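Local coordinates for tartronate semialdehyde reductase (Salmonella typhimurium, PDB 1VPD), which probably catalyses the NAD(P)H-dependent reduction of tartronate semialdehyde to D-glycerate, the last step of galactarate breakdown, at residues A[185-189]-A[219-224]; A[225-230]-A[295-299]. Residues are numbered along the deposited sequence.

Interaction 1 (A[185-189]-A[219-224]); sequences NIAAM and VLDAKA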
ATOM      1  N   ASN A 185     -13.330   8.426   0.612  1.00 10.50           N
ATOM      2  CA  ASN A 185     -13.464   9.132  -0.659  1.00 10.39           C
ATOM      3  C   ASN A 185     -14.105   8.204  -1.691  1.00 10.85           C
ATOM      4  O   ASN A 185     -14.918   8.655  -2.493  1.00 11.42           O
ATOM      5  CB  ASN A 185     -12.129   9.637  -1.192  1.00 10.33           C
ATOM      6  CG  ASN A 185     -11.606  10.885  -0.459  1.00 10.67           C
ATOM      7  OD1 ASN A 185     -12.157  11.308   0.586  1.00 11.37           O
ATOM      8  ND2 ASN A 185     -10.538  11.506  -1.031  1.00 11.17           N
ATOM      9  N   ILE A 186     -13.753   6.913  -1.665  1.00 10.73           N
ATOM     10  CA  ILE A 186     -14.370   5.956  -2.567  1.00 10.39           C
ATOM     11  C   ILE A 186     -15.844   5.755  -2.211  1.00 10.81           C
ATOM     12  O   ILE A 186     -16.717   5.757  -3.094  1.00 10.83           O
ATOM     13  CB  ILE A 186     -13.635   4.588  -2.573  1.00 10.81           C
ATOM     14  CG1 ILE A 186     -12.238   4.728  -3.166  1.00 11.83           C
ATOM     15  CG2 ILE A 186     -14.438   3.554  -3.368  1.00 11.10           C
ATOM     16  CD1 ILE A 186     -11.386   3.477  -2.963  1.00 11.50           C
ATOM     17  N   ALA A 187     -16.119   5.564  -0.926  1.00 10.66           N
ATOM     18  CA  ALA A 187     -17.497   5.394  -0.458  1.00 10.75           C
ATOM     19  C   ALA A 187     -18.350   6.613  -0.801  1.00 11.06           C
ATOM     20  O   ALA A 187     -19.485   6.474  -1.253  1.00 10.58           O
ATOM     21  CB  ALA A 187     -17.536   5.093   1.006  1.00 11.13           C
ATOM     22  N   ALA A 188     -17.797   7.805  -0.598  1.00 10.78           N
ATOM     23  CA  ALA A 188     -18.518   9.036  -0.877  1.00 11.16           C
ATOM     24  C   ALA A 188     -18.852   9.189  -2.350  1.00 11.03           C
ATOM     25  O   ALA A 188     -19.970   9.572  -2.706  1.00 11.02           O
ATOM     26  CB  ALA A 188     -17.685  10.251  -0.393  1.00 11.43           C
HETATM   27  N   MSE A 189     -17.871   8.919  -3.207  1.00 11.28           N
HETATM   28  CA  MSE A 189     -18.090   8.883  -4.659  1.00 11.46           C
HETATM   29  C   MSE A 189     -19.236   7.929  -4.997  1.00 10.77           C
HETATM   30  O   MSE A 189     -20.114   8.267  -5.772  1.00 11.98           O
HETATM   31  CB  MSE A 189     -16.813   8.431  -5.385  1.00 11.96           C
HETATM   32  CG  MSE A 189     -17.034   8.123  -6.834  1.00 13.56           C
HETATM   33 SE   MSE A 189     -15.524   7.207  -7.609  0.89 19.76          SE
HETATM   34  CE  MSE A 189     -15.894   5.492  -6.818  1.00 17.40           C
ATOM     35  N   VAL A 219      -9.002   9.928  -6.120  1.00 12.96           N
ATOM     36  CA  VAL A 219      -9.916   8.778  -6.110  1.00 12.95           C
ATOM     37  C   VAL A 219     -10.988   8.901  -7.184  1.00 13.00           C
ATOM     38  O   VAL A 219     -11.271   7.930  -7.893  1.00 13.18           O
ATOM     39  CB  VAL A 219     -10.579   8.587  -4.730  1.00 12.68           C
ATOM     40  CG1 VAL A 219     -11.950   7.888  -4.847  1.00 12.85           C
ATOM     41  CG2 VAL A 219      -9.655   7.781  -3.823  1.00 12.90           C
ATOM     42  N   LEU A 220     -11.574  10.083  -7.327  1.00 13.05           N
ATOM     43  CA  LEU A 220     -12.661  10.250  -8.285  1.00 13.28           C
ATOM     44  C   LEU A 220     -12.167   9.917  -9.700  1.00 13.35           C
ATOM     45  O   LEU A 220     -12.805   9.152 -10.431  1.00 13.18           O
ATOM     46  CB  LEU A 220     -13.255  11.656  -8.221  1.00 13.23           C
ATOM     47  CG  LEU A 220     -14.488  11.889  -9.100  1.00 14.66           C
ATOM     48  CD1 LEU A 220     -15.677  11.127  -8.585  1.00 15.33           C
ATOM     49  CD2 LEU A 220     -14.802  13.381  -9.160  1.00 15.84           C
ATOM     50  N   ASP A 221     -11.032  10.485 -10.075  1.00 13.93           N
ATOM     51  CA  ASP A 221     -10.504  10.270 -11.433  1.00 14.73           C
ATOM     52  C   ASP A 221      -9.966   8.863 -11.652  1.00 15.20           C
ATOM     53  O   ASP A 221     -10.026   8.353 -12.775  1.00 15.52           O
ATOM     54  CB  ASP A 221      -9.415  11.281 -11.731  1.00 15.25           C
ATOM     55  CG  ASP A 221      -9.953  12.674 -11.940  1.00 17.26           C
ATOM     56  OD1 ASP A 221     -11.073  12.823 -12.455  1.00 21.68           O
ATOM     57  OD2 ASP A 221      -9.309  13.673 -11.624  1.00 19.46           O
ATOM     58  N   ALA A 222      -9.438   8.233 -10.603  1.00 15.11           N
ATOM     59  CA  ALA A 222      -8.940   6.860 -10.714  1.00 14.82           C
ATOM     60  C   ALA A 222     -10.057   5.823 -10.762  1.00 14.78           C
ATOM     61  O   ALA A 222      -9.968   4.860 -11.527  1.00 15.17           O
ATOM     62  CB  ALA A 222      -8.007   6.524  -9.558  1.00 15.10           C
ATOM     63  N   LYS A 223     -11.101   6.024  -9.957  1.00 13.38           N
ATOM     64  CA  LYS A 223     -12.088   4.984  -9.682  1.00 13.28           C
ATOM     65  C   LYS A 223     -13.430   5.157 -10.375  1.00 13.12           C
ATOM     66  O   LYS A 223     -14.076   4.148 -10.668  1.00 14.42           O
ATOM     67  CB  LYS A 223     -12.272   4.819  -8.170  1.00 13.11           C
ATOM     68  CG  LYS A 223     -10.992   4.513  -7.404  1.00 14.40           C
ATOM     69  CD  LYS A 223     -10.206   3.336  -7.986  1.00 15.73           C
ATOM     70  CE  LYS A 223      -9.114   2.861  -7.056  1.00 17.11           C
ATOM     71  NZ  LYS A 223      -8.426   1.649  -7.617  1.00 17.75           N
ATOM     72  N   ALA A 224     -13.856   6.380 -10.686  1.00 13.73           N
ATOM     73  CA  ALA A 224     -15.158   6.536 -11.354  1.00 14.17           C
ATOM     74  C   ALA A 224     -15.181   5.816 -12.706  1.00 14.93           C
ATOM     75  O   ALA A 224     -16.146   5.107 -13.006  1.00 14.30           O
ATOM     76  CB  ALA A 224     -15.603   8.004 -11.490  1.00 14.36           C
TER
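Two helices that cross at a steep angle can share a small apolar patch, and this pair does so with a signed crossing angle of -65° and a closest axial approach of 9.9 Å. Asn185 opens the contact at its margin: its CB lies 4.0 Å from CB of Val219, while its backbone C is 3.8 Å from Val219 CG1. That same methyl reaches Ile186, whose CG1 stands 3.6 Å from Val219 CG1. Ile186 CG1 also skirts the aliphatic part of Lys223, 4.4 Å from its CG; the ammonium of Lys223 leads away from the interface to a salt bridge with Asp281. One turn after Asn185 the next contact comes at Met189, a selenomethionine. Its side chain is a knob in a hole formed by Val219, Leu220, Lys223 and Ala224. Met189 CG touches Leu220 CD1 at 3.7 Å, and Met189 CE approaches Lys223 CB at 3.9 Å. Met189 SE lies 3.6 Å from Ala224 N and 4.0 Å from Ala224 CB, so the knob rests on the helix backbone as well as on the methyl. Tyr207 of helix 203-210 covers Leu220 and Ala224 in turn. Such knob-into-hole packing joins the long helix 170-198 to helix 218-228 within the all-helical C-terminal domain characteristic of 3-hydroxyisobutyrate dehydrogenase relatives.

Interaction 2 (A[225-230]-A[295-299]); sequences PMVMDR and VEVTR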
ATOM      1  N   PRO A 225     -14.135   5.977 -13.515  1.00 15.71           N
ATOM      2  CA  PRO A 225     -14.078   5.241 -14.789  1.00 16.27           C
ATOM      3  C   PRO A 225     -14.127   3.724 -14.598  1.00 16.19           C
ATOM      4  O   PRO A 225     -14.827   3.047 -15.372  1.00 16.58           O
ATOM      5  CB  PRO A 225     -12.759   5.722 -15.406  1.00 16.91           C
ATOM      6  CG  PRO A 225     -12.583   7.089 -14.815  1.00 16.83           C
ATOM      7  CD  PRO A 225     -12.986   6.886 -13.371  1.00 15.98           C
HETATM    8  N   MSE A 226     -13.435   3.198 -13.584  1.00 16.32           N
HETATM    9  CA  MSE A 226     -13.433   1.762 -13.316  1.00 16.64           C
HETATM   10  C   MSE A 226     -14.831   1.269 -12.984  1.00 15.87           C
HETATM   11  O   MSE A 226     -15.293   0.264 -13.523  1.00 15.93           O
HETATM   12  CB  MSE A 226     -12.457   1.414 -12.187  1.00 16.97           C
HETATM   13  CG  MSE A 226     -11.004   1.680 -12.534  1.00 19.34           C
HETATM   14 SE   MSE A 226      -9.768   1.135 -11.132  0.86 23.00          SE
HETATM   15  CE  MSE A 226     -10.112  -0.795 -11.089  1.00 20.84           C
ATOM     16  N   VAL A 227     -15.513   1.963 -12.072  1.00 15.07           N
ATOM     17  CA  VAL A 227     -16.877   1.592 -11.725  1.00 14.89           C
ATOM     18  C   VAL A 227     -17.770   1.590 -12.968  1.00 14.82           C
ATOM     19  O   VAL A 227     -18.494   0.632 -13.210  1.00 14.48           O
ATOM     20  CB  VAL A 227     -17.476   2.545 -10.661  1.00 14.32           C
ATOM     21  CG1 VAL A 227     -18.941   2.225 -10.424  1.00 14.46           C
ATOM     22  CG2 VAL A 227     -16.700   2.457  -9.359  1.00 14.94           C
HETATM   23  N   MSE A 228     -17.723   2.660 -13.749  1.00 14.98           N
HETATM   24  CA  MSE A 228     -18.669   2.810 -14.828  1.00 15.56           C
HETATM   25  C   MSE A 228     -18.389   1.786 -15.937  1.00 16.30           C
HETATM   26  O   MSE A 228     -19.325   1.333 -16.598  1.00 17.12           O
HETATM   27  CB  MSE A 228     -18.664   4.249 -15.355  1.00 16.13           C
HETATM   28  CG  MSE A 228     -19.244   5.237 -14.352  1.00 17.66           C
HETATM   29 SE   MSE A 228     -19.440   6.974 -15.128  0.82 25.95          SE
HETATM   30  CE  MSE A 228     -17.623   7.465 -15.189  1.00 23.66           C
ATOM     31  N   ASP A 229     -17.122   1.406 -16.089  1.00 16.62           N
ATOM     32  CA  ASP A 229     -16.707   0.382 -17.067  1.00 17.71           C
ATOM     33  C   ASP A 229     -16.799  -1.050 -16.538  1.00 17.48           C
ATOM     34  O   ASP A 229     -16.498  -2.025 -17.270  1.00 17.63           O
ATOM     35  CB  ASP A 229     -15.286   0.661 -17.553  1.00 18.52           C
ATOM     36  CG  ASP A 229     -15.194   1.907 -18.406  1.00 20.64           C
ATOM     37  OD1 ASP A 229     -16.213   2.322 -18.974  1.00 23.97           O
ATOM     38  OD2 ASP A 229     -14.154   2.553 -18.536  1.00 24.78           O
ATOM     39  N   ARG A 230     -17.225  -1.195 -15.281  1.00 16.70           N
ATOM     40  CA  ARG A 230     -17.386  -2.485 -14.614  1.00 16.49           C
ATOM     41  C   ARG A 230     -16.040  -3.210 -14.509  1.00 16.73           C
ATOM     42  O   ARG A 230     -15.972  -4.440 -14.603  1.00 18.14           O
ATOM     43  CB  ARG A 230     -18.446  -3.352 -15.310  1.00 16.66           C
ATOM     44  CG  ARG A 230     -19.705  -2.587 -15.777  1.00 16.22           C
ATOM     45  CD  ARG A 230     -20.340  -1.719 -14.666  1.00 16.00           C
ATOM     46  NE  ARG A 230     -20.790  -2.529 -13.551  1.00 16.20           N
ATOM     47  CZ  ARG A 230     -21.166  -2.042 -12.365  1.00 16.38           C
ATOM     48  NH1 ARG A 230     -21.101  -0.740 -12.127  1.00 15.73           N
ATOM     49  NH2 ARG A 230     -21.624  -2.858 -11.436  1.00 16.14           N
ATOM     50  N   VAL A 295     -29.638  -0.023  -8.327  1.00 16.08           N
ATOM     51  CA  VAL A 295     -29.250   0.596  -9.592  1.00 17.19           C
ATOM     52  C   VAL A 295     -27.750   0.415  -9.799  1.00 17.27           C
ATOM     53  O   VAL A 295     -26.991   0.355  -8.835  1.00 18.48           O
ATOM     54  CB  VAL A 295     -29.663   2.095  -9.636  1.00 17.98           C
ATOM     55  CG1 VAL A 295     -28.806   2.919  -8.701  1.00 18.77           C
ATOM     56  CG2 VAL A 295     -29.612   2.637 -11.039  1.00 20.93           C
ATOM     57  N   GLU A 296     -27.312   0.336 -11.045  1.00 16.06           N
ATOM     58  CA  GLU A 296     -25.900   0.253 -11.338  1.00 16.58           C
ATOM     59  C   GLU A 296     -25.386   1.564 -11.914  1.00 16.03           C
ATOM     60  O   GLU A 296     -26.081   2.254 -12.670  1.00 15.53           O
ATOM     61  CB  GLU A 296     -25.635  -0.931 -12.290  1.00 17.79           C
ATOM     62  CG  GLU A 296     -25.900  -2.249 -11.594  1.00 19.95           C
ATOM     63  CD  GLU A 296     -25.521  -3.473 -12.417  1.00 23.74           C
ATOM     64  OE1 GLU A 296     -25.373  -3.345 -13.638  1.00 25.17           O
ATOM     65  OE2 GLU A 296     -25.368  -4.554 -11.810  1.00 25.26           O
ATOM     66  N   VAL A 297     -24.158   1.901 -11.538  1.00 16.13           N
ATOM     67  CA  VAL A 297     -23.473   3.092 -11.987  1.00 16.61           C
ATOM     68  C   VAL A 297     -22.655   2.706 -13.223  1.00 17.48           C
ATOM     69  O   VAL A 297     -21.627   2.063 -13.105  1.00 16.39           O
ATOM     70  CB  VAL A 297     -22.573   3.649 -10.871  1.00 16.84           C
ATOM     71  CG1 VAL A 297     -21.735   4.808 -11.351  1.00 17.87           C
ATOM     72  CG2 VAL A 297     -23.453   4.081  -9.683  1.00 17.10           C
ATOM     73  N   THR A 298     -23.145   3.080 -14.397  1.00 18.98           N
ATOM     74  CA  THR A 298     -22.574   2.598 -15.664  1.00 20.82           C
ATOM     75  C   THR A 298     -22.427   3.742 -16.642  1.00 22.90           C
ATOM     76  O   THR A 298     -22.943   4.839 -16.414  1.00 23.47           O
ATOM     77  CB  THR A 298     -23.482   1.520 -16.318  1.00 20.94           C
ATOM     78  OG1 THR A 298     -24.724   2.108 -16.713  1.00 22.76           O
ATOM     79  CG2 THR A 298     -23.891   0.438 -15.371  1.00 21.65           C
ATOM     80  N   ARG A 299     -21.742   3.507 -17.753  1.00 24.81           N
ATOM     81  CA  ARG A 299     -21.675   4.555 -18.767  1.00 27.46           C
ATOM     82  C   ARG A 299     -23.074   4.856 -19.296  1.00 29.21           C
ATOM     83  O   ARG A 299     -23.299   5.957 -19.833  1.00 30.95           O
ATOM     84  CB  ARG A 299     -20.743   4.196 -19.920  1.00 29.04           C
ATOM     85  CG  ARG A 299     -19.286   3.983 -19.492  1.00 29.05           C
ATOM     86  CD  ARG A 299     -18.533   5.242 -19.081  1.00 28.25           C
ATOM     87  NE  ARG A 299     -17.111   4.943 -18.883  1.00 26.59           N
ATOM     88  CZ  ARG A 299     -16.166   5.839 -18.690  1.00 25.74           C
ATOM     89  NH1 ARG A 299     -16.420   7.136 -18.705  1.00 28.22           N
ATOM     90  NH2 ARG A 299     -14.916   5.441 -18.524  1.00 25.59           N
ATOM     91  OXT ARG A 299     -24.002   4.027 -19.193  1.00 30.39           O
TER
HETATM   92  O   HOH W   1     -22.966  -5.812 -11.758  1.00 39.13           O
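A bidentate salt bridge holds the C-terminal residue against the end of a helix: Arg299 NE donates to Asp229 OD1 at 2.8 Å and Arg299 NH2 to Asp229 OD2 at 3.0 Å, both nearly linear. Arg230, at positive phi in the Schellman motif that ends the helix, has its stronger partner in Glu290, yet its NH1 also makes a weak bond to Val297 O (3.0 Å). One water links Arg230 NH2 (3.3 Å) with Glu296 OE2 (2.7 Å). The backbones meet through a weak bond from Arg299 N to Met228 O (3.4 Å) and a CA-H...O contact from Met228 CA to Val297 O (3.5 Å). Beneath these, Val297 CG1 packs 3.9 Å from both Val227 CG1 and Met228 CG, while CE of selenomethionine Met228 covers one face of the Arg299 guanidinium. The tail thus runs past the end of helix 218-228, with Val297 also touching Thr194 of helix 170-198 and Pro203 of helix 203-210.

The two contacts use successive parts of helix 218-228, their centres 12 Å apart, and illustrate how chemistry can change along one helix. Interaction 1 lies against another helix and is built from apolar side chains, with four of its seven touching residues buried. Interaction 2 meets an irregular C-terminal tail, where three of nine touching residues are exposed and a salt bridge, weaker hydrogen bonds and a water bridge accompany the packing of Val297 on Val227 and Met228; it buries more surface, 436 against 301 Å². They adjoin directly: Met189 CE packs 4.0 Å from Val227 CG2, and Leu220 O lies 3.7 Å from Pro225 CD. Tyr207 touches side chains of both, tying helix 203-210 to the two contacts.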